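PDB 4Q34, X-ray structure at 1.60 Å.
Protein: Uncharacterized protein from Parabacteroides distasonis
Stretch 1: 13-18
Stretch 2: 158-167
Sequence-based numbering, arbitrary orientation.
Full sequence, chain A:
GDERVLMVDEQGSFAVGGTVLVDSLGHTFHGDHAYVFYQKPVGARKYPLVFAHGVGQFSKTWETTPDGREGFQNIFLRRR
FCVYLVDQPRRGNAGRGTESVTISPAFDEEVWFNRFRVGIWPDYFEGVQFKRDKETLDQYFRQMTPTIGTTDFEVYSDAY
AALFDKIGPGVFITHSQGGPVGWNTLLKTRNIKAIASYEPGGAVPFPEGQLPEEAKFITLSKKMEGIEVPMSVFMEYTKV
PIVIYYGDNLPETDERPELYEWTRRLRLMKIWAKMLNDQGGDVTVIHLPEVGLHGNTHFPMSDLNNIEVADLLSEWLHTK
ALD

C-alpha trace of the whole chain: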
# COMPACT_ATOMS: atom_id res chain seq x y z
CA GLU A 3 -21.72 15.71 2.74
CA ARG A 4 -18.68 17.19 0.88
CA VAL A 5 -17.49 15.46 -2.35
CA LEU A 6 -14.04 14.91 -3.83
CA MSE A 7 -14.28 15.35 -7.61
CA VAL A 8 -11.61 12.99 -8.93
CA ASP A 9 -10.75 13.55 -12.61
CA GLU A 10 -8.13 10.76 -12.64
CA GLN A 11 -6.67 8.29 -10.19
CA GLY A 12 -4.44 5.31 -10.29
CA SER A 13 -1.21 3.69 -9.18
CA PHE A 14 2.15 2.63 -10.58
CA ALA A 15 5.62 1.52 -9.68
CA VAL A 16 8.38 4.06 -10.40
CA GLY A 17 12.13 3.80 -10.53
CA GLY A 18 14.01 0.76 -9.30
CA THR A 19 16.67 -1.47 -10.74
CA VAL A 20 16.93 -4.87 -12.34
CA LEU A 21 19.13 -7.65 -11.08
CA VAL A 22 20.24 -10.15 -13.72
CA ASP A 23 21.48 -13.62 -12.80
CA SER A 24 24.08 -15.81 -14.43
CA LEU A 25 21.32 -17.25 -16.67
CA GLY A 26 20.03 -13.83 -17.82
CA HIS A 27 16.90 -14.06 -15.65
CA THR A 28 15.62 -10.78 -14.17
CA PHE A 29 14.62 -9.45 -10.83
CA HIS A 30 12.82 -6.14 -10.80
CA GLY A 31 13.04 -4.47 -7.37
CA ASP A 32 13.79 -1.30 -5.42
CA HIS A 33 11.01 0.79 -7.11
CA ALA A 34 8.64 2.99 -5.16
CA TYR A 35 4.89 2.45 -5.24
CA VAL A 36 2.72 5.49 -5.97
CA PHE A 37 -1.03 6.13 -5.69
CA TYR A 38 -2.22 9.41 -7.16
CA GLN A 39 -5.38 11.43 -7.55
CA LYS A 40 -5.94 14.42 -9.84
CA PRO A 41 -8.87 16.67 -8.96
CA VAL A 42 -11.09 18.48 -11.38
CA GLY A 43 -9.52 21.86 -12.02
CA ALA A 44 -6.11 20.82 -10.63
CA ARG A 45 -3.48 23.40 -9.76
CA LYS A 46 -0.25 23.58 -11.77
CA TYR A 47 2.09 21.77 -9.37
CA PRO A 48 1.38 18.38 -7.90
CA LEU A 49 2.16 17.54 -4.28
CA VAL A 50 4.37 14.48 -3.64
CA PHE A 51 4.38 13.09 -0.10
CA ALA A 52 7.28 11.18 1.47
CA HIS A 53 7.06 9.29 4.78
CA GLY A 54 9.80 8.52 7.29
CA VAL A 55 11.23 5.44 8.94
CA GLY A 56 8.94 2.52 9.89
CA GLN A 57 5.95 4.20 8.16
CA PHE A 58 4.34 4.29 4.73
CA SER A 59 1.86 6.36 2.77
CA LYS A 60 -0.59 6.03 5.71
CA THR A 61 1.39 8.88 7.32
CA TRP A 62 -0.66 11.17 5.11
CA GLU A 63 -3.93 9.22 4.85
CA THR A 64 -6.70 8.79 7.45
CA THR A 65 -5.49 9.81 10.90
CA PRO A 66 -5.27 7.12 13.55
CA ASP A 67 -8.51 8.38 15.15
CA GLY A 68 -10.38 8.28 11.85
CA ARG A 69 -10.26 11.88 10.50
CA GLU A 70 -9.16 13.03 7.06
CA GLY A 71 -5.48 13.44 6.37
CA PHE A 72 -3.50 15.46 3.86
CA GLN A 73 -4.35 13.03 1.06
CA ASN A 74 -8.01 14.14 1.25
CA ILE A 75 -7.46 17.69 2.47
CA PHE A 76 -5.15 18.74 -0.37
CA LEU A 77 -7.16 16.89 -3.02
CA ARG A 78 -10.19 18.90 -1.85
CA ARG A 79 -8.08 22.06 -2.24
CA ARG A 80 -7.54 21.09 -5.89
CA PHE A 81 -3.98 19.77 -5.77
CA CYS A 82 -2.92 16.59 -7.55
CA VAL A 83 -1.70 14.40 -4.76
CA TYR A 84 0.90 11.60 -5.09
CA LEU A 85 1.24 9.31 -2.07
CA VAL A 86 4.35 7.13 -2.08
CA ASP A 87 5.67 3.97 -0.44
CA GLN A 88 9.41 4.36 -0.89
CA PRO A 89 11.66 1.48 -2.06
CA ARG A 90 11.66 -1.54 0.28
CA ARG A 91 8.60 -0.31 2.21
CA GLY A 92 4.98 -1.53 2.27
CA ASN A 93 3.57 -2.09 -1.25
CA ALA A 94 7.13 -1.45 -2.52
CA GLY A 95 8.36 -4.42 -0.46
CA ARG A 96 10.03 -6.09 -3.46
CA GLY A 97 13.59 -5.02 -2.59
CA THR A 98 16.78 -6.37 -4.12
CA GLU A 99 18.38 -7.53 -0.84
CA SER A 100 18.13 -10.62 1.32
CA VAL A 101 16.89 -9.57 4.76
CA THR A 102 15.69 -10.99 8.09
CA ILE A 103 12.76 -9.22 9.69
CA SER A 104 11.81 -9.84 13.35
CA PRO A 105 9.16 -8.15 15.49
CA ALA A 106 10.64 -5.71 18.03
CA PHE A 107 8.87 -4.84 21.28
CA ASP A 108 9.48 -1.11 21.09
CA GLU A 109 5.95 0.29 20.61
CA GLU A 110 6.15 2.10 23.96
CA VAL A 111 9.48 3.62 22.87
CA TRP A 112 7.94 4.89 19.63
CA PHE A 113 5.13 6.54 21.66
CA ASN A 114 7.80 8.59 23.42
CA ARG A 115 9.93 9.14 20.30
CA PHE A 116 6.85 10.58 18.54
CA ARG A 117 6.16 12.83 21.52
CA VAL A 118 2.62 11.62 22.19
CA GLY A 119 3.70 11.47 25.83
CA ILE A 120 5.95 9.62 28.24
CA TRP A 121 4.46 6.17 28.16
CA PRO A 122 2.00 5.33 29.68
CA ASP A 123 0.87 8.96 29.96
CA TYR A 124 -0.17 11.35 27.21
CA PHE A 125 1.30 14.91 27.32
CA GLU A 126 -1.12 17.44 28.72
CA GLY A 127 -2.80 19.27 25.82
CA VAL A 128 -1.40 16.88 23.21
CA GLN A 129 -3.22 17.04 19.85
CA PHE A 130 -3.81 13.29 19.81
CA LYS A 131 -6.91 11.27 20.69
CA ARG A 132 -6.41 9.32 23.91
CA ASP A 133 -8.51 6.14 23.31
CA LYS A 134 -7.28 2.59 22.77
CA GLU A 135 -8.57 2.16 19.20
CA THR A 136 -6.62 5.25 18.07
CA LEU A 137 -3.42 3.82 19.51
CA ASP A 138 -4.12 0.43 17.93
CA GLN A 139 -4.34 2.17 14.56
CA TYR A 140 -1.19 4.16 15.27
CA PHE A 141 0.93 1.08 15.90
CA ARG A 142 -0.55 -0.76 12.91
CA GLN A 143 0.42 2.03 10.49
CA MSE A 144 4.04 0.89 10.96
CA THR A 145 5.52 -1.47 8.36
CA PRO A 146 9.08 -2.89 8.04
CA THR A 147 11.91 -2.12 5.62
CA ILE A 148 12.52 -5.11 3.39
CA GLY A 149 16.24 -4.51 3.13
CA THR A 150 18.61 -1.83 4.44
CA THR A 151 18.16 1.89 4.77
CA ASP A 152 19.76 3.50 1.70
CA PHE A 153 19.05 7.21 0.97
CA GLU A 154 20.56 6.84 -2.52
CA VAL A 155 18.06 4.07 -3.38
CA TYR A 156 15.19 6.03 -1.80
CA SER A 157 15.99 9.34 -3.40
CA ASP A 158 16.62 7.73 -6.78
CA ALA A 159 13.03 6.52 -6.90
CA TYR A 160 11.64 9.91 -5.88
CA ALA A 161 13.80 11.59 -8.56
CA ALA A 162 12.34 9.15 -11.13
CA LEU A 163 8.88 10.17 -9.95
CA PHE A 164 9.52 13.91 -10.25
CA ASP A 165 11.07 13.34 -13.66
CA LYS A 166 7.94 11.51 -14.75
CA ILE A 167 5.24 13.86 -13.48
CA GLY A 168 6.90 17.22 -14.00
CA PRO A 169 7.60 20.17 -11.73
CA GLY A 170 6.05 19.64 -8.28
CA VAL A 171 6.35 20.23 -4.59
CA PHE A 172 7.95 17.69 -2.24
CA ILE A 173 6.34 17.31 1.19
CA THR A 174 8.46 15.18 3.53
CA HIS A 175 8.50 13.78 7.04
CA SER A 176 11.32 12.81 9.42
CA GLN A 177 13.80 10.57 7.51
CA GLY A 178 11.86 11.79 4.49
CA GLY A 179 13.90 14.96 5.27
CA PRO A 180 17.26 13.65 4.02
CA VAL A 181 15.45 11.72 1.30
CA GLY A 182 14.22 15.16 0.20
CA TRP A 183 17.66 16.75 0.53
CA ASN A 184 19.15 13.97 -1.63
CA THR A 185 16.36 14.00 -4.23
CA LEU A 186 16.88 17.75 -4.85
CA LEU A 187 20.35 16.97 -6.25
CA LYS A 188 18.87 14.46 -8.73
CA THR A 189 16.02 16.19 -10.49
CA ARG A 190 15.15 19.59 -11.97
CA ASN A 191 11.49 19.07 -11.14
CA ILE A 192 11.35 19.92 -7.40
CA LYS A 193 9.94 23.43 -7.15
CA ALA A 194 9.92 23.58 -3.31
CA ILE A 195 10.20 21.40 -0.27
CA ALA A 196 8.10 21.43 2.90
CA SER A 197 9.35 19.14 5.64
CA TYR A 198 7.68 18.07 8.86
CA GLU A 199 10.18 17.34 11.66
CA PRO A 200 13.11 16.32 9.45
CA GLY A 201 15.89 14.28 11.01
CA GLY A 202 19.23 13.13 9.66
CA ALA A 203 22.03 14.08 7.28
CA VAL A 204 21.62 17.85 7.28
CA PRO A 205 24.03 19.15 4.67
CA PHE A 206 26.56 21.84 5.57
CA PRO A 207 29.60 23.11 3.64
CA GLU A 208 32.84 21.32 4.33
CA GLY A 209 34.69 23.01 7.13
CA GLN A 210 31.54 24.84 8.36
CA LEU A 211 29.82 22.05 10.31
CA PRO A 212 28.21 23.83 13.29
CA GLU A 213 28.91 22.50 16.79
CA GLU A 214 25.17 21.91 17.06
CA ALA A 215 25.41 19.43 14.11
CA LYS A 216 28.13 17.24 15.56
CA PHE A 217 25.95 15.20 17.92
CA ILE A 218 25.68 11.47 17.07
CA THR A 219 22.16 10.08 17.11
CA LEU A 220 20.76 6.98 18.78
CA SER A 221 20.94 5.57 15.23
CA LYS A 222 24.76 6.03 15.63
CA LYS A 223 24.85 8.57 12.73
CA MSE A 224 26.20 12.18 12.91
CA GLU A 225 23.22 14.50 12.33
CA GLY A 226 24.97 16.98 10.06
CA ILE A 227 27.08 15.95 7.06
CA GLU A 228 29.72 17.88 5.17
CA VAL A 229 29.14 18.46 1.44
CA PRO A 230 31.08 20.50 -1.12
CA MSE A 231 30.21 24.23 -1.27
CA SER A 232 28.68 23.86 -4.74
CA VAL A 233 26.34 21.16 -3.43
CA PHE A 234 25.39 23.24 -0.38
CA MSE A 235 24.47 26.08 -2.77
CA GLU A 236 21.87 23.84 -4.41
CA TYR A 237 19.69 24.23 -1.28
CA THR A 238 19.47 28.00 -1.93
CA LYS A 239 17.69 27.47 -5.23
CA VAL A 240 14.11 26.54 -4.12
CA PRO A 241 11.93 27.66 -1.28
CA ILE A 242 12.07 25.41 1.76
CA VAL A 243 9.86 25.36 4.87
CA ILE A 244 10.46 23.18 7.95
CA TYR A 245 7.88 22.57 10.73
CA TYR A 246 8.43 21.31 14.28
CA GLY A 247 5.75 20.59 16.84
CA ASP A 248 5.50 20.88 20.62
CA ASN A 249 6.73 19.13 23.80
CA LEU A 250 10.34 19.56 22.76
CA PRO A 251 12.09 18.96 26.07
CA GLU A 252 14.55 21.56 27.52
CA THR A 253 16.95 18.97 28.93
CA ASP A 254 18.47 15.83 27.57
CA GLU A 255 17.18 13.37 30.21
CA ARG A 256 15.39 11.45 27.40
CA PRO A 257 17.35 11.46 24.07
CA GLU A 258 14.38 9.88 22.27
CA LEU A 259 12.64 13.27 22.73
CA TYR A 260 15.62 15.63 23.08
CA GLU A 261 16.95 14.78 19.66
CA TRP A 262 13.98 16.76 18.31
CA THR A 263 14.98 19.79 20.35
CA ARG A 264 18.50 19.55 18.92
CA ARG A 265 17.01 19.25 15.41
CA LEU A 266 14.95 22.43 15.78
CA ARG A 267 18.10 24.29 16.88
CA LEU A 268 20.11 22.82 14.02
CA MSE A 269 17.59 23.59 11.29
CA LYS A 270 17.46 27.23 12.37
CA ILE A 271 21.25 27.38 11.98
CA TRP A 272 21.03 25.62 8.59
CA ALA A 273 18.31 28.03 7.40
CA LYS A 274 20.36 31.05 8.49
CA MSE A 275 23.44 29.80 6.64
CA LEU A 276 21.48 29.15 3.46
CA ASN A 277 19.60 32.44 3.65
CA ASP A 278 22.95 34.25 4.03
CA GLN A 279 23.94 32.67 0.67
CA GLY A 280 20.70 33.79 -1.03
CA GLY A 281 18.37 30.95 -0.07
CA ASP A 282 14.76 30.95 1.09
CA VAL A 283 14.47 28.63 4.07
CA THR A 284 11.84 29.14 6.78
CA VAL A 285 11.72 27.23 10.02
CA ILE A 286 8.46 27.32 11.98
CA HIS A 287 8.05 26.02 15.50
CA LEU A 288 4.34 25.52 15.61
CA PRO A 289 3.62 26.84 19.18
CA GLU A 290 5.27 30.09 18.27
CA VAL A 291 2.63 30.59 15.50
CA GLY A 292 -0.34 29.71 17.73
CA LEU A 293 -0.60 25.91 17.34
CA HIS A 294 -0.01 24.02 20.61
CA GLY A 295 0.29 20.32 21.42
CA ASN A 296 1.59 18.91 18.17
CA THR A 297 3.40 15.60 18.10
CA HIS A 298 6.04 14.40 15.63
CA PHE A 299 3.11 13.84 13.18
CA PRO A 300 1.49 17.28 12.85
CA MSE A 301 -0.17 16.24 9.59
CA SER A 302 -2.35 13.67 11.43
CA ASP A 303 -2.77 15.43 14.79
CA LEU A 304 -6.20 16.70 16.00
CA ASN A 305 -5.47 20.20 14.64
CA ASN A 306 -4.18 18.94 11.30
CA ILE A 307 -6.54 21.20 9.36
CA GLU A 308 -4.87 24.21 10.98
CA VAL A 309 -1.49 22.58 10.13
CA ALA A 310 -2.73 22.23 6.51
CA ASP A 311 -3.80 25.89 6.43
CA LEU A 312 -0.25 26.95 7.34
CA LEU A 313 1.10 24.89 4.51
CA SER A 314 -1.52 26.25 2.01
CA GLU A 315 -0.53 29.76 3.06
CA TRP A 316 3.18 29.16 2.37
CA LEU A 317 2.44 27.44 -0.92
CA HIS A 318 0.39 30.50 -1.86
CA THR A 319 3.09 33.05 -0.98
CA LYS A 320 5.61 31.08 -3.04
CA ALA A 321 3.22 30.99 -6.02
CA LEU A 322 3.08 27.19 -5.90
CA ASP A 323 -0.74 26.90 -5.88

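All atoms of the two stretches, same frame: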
# COMPACT_ATOMS: atom_id res chain seq x y z
N SER A 13 -2.42 4.07 -9.90
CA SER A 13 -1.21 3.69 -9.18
C SER A 13 -0.19 3.12 -10.17
O SER A 13 -0.51 2.68 -11.27
CB SER A 13 -1.51 2.66 -8.12
OG SER A 13 -2.02 1.45 -8.70
N PHE A 14 1.05 3.16 -9.75
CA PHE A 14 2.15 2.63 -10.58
C PHE A 14 3.38 2.44 -9.75
O PHE A 14 3.50 3.04 -8.69
CB PHE A 14 2.46 3.57 -11.78
CG PHE A 14 2.74 5.02 -11.39
CD1 PHE A 14 4.04 5.45 -11.12
CD2 PHE A 14 1.72 5.95 -11.34
CE1 PHE A 14 4.33 6.76 -10.82
CE2 PHE A 14 1.99 7.27 -11.04
CZ PHE A 14 3.30 7.69 -10.75
N ALA A 15 4.30 1.61 -10.24
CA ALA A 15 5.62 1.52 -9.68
C ALA A 15 6.51 2.51 -10.44
O ALA A 15 6.28 2.76 -11.63
CB ALA A 15 6.21 0.13 -9.85
N VAL A 16 7.50 3.08 -9.76
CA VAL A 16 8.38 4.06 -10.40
C VAL A 16 9.79 3.85 -9.93
O VAL A 16 10.03 3.55 -8.76
CB VAL A 16 7.91 5.52 -10.15
CG1 VAL A 16 8.04 5.94 -8.68
CG2 VAL A 16 8.58 6.52 -11.08
N GLY A 17 10.74 4.03 -10.85
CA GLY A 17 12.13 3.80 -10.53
C GLY A 17 12.47 2.33 -10.32
O GLY A 17 11.79 1.42 -10.82
N GLY A 18 13.52 2.10 -9.56
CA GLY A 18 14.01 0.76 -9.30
C GLY A 18 15.14 0.34 -10.17
O GLY A 18 15.61 1.12 -10.99
N ASP A 158 16.71 8.03 -5.36
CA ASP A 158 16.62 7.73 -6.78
C ASP A 158 15.18 7.51 -7.26
O ASP A 158 14.83 7.88 -8.37
CB ASP A 158 17.45 6.48 -7.16
CG ASP A 158 18.95 6.76 -7.31
OD1 ASP A 158 19.40 7.90 -7.34
OD2 ASP A 158 19.69 5.76 -7.39
N ALA A 159 14.39 6.82 -6.48
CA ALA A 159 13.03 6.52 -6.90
C ALA A 159 12.20 7.80 -6.88
O ALA A 159 11.40 8.05 -7.77
CB ALA A 159 12.43 5.45 -6.06
N TYR A 160 12.39 8.66 -5.88
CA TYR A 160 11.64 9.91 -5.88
C TYR A 160 12.07 10.84 -7.02
O TYR A 160 11.21 11.51 -7.61
CB TYR A 160 11.73 10.64 -4.55
CG TYR A 160 10.86 10.07 -3.48
CD1 TYR A 160 9.50 10.42 -3.39
CD2 TYR A 160 11.39 9.24 -2.46
CE1 TYR A 160 8.68 9.94 -2.39
CE2 TYR A 160 10.57 8.75 -1.43
CZ TYR A 160 9.22 9.13 -1.39
OH TYR A 160 8.38 8.65 -0.39
N ALA A 161 13.36 10.83 -7.39
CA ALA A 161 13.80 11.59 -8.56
C ALA A 161 13.12 11.08 -9.84
O ALA A 161 12.71 11.90 -10.69
CB ALA A 161 15.28 11.55 -8.71
N ALA A 162 12.99 9.77 -9.97
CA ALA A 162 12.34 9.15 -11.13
C ALA A 162 10.86 9.57 -11.17
O ALA A 162 10.32 9.87 -12.24
CB ALA A 162 12.46 7.63 -11.09
N LEU A 163 10.26 9.72 -10.01
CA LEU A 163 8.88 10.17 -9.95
C LEU A 163 8.72 11.62 -10.38
O LEU A 163 7.84 11.92 -11.19
CB LEU A 163 8.34 10.03 -8.52
CG LEU A 163 6.92 10.54 -8.29
CD1 LEU A 163 5.93 9.92 -9.27
CD2 LEU A 163 6.54 10.28 -6.81
N PHE A 164 9.56 12.52 -9.84
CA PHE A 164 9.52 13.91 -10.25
C PHE A 164 9.85 14.07 -11.73
O PHE A 164 9.27 14.88 -12.41
CB PHE A 164 10.44 14.77 -9.40
CG PHE A 164 9.83 15.16 -8.09
CD1 PHE A 164 8.88 16.16 -8.03
CD2 PHE A 164 10.14 14.50 -6.93
CE1 PHE A 164 8.26 16.51 -6.85
CE2 PHE A 164 9.57 14.87 -5.73
CZ PHE A 164 8.61 15.87 -5.70
N ASP A 165 10.78 13.28 -12.22
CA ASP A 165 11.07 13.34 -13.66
C ASP A 165 9.87 12.97 -14.51
O ASP A 165 9.66 13.53 -15.60
CB ASP A 165 12.26 12.46 -13.97
CG ASP A 165 13.60 13.09 -13.55
OD1 ASP A 165 13.63 14.28 -13.13
OD2 ASP A 165 14.61 12.37 -13.65
N LYS A 166 9.11 12.00 -14.05
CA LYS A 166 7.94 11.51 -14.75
C LYS A 166 6.79 12.51 -14.77
O LYS A 166 6.20 12.75 -15.82
CB LYS A 166 7.46 10.20 -14.13
CG LYS A 166 6.23 9.55 -14.73
CD LYS A 166 5.82 8.30 -13.95
CE LYS A 166 4.48 7.77 -14.41
NZ LYS A 166 4.53 7.29 -15.83
N ILE A 167 6.45 13.06 -13.60
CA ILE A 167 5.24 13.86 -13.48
C ILE A 167 5.42 15.34 -13.70
O ILE A 167 4.43 16.08 -13.78
CB ILE A 167 4.53 13.62 -12.13
CG1 ILE A 167 5.33 14.17 -10.94
CG2 ILE A 167 4.27 12.15 -11.97
CD1 ILE A 167 4.53 14.09 -9.65

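The most distinctive feature of this contact is the packing of a lysine side chain over the face of a phenylalanine ring. Lys166 extends outward from the helix, across the axis, with chi1 to chi3 all t, and its CE lies 3.9 Å from the centroid of the Phe14 ring, 18° off the ring normal; the closest atoms are Phe14 CE1 and Lys166 CE, 3.7 Å apart. This is a CH-pi contact, in which the methylene next to the charged nitrogen sits on the aromatic face. Lys166 NZ is 5.1 Å from the centroid of the Phe14 ring, too long for more than a weak cation-pi attraction, and it is hydrogen-bonded elsewhere in the structure. The long aliphatic chain suits this exposed position because it lies over one face of the ring while leaving the ammonium group free to find polar partners.

At the edge of the same ring, Phe14 CZ approaches Leu163 CD1 to 3.8 Å, with the methyl near the ring plane. The CA-to-CB bond of Leu163 points sideways, but its t, p conformation brings the end of the side chain nearer the strand.

Val16 is the centre of the interface, with 76 Å² covered by the helix. Like Phe14, it points toward the helix, whereas the intervening Ala15 makes no contact, as expected from the alternation of an extended strand. Val16 CG2 lies 4.0 Å from Ala162 CB and 3.8 Å from both Ala162 C and Leu163 N; Val16 CG1 lies 4.1 Å from Leu163 CB. The small side chain of Ala162 leaves the helix backbone accessible to this branched residue.

At Gly17 the chain comes closest to the helix, its CA 4.6 Å from Ala159 CA and 3.9 Å from Ala162 CB. A CB here would point toward the helix and lie only 3.1 Å from Ala159 CA, so the absence of a side chain permits the approach; the positive phi of 71° independently favours glycine. Gly18 has a different basis, since a CB would point away from the helix but would jam against the carbonyl oxygen of the preceding residue.

No hydrogen bond joins the stretches. The helix satisfies its own backbone and offers the strand a largely apolar surface. The contact buries 302 Å² in total and rests chiefly on van der Waals packing.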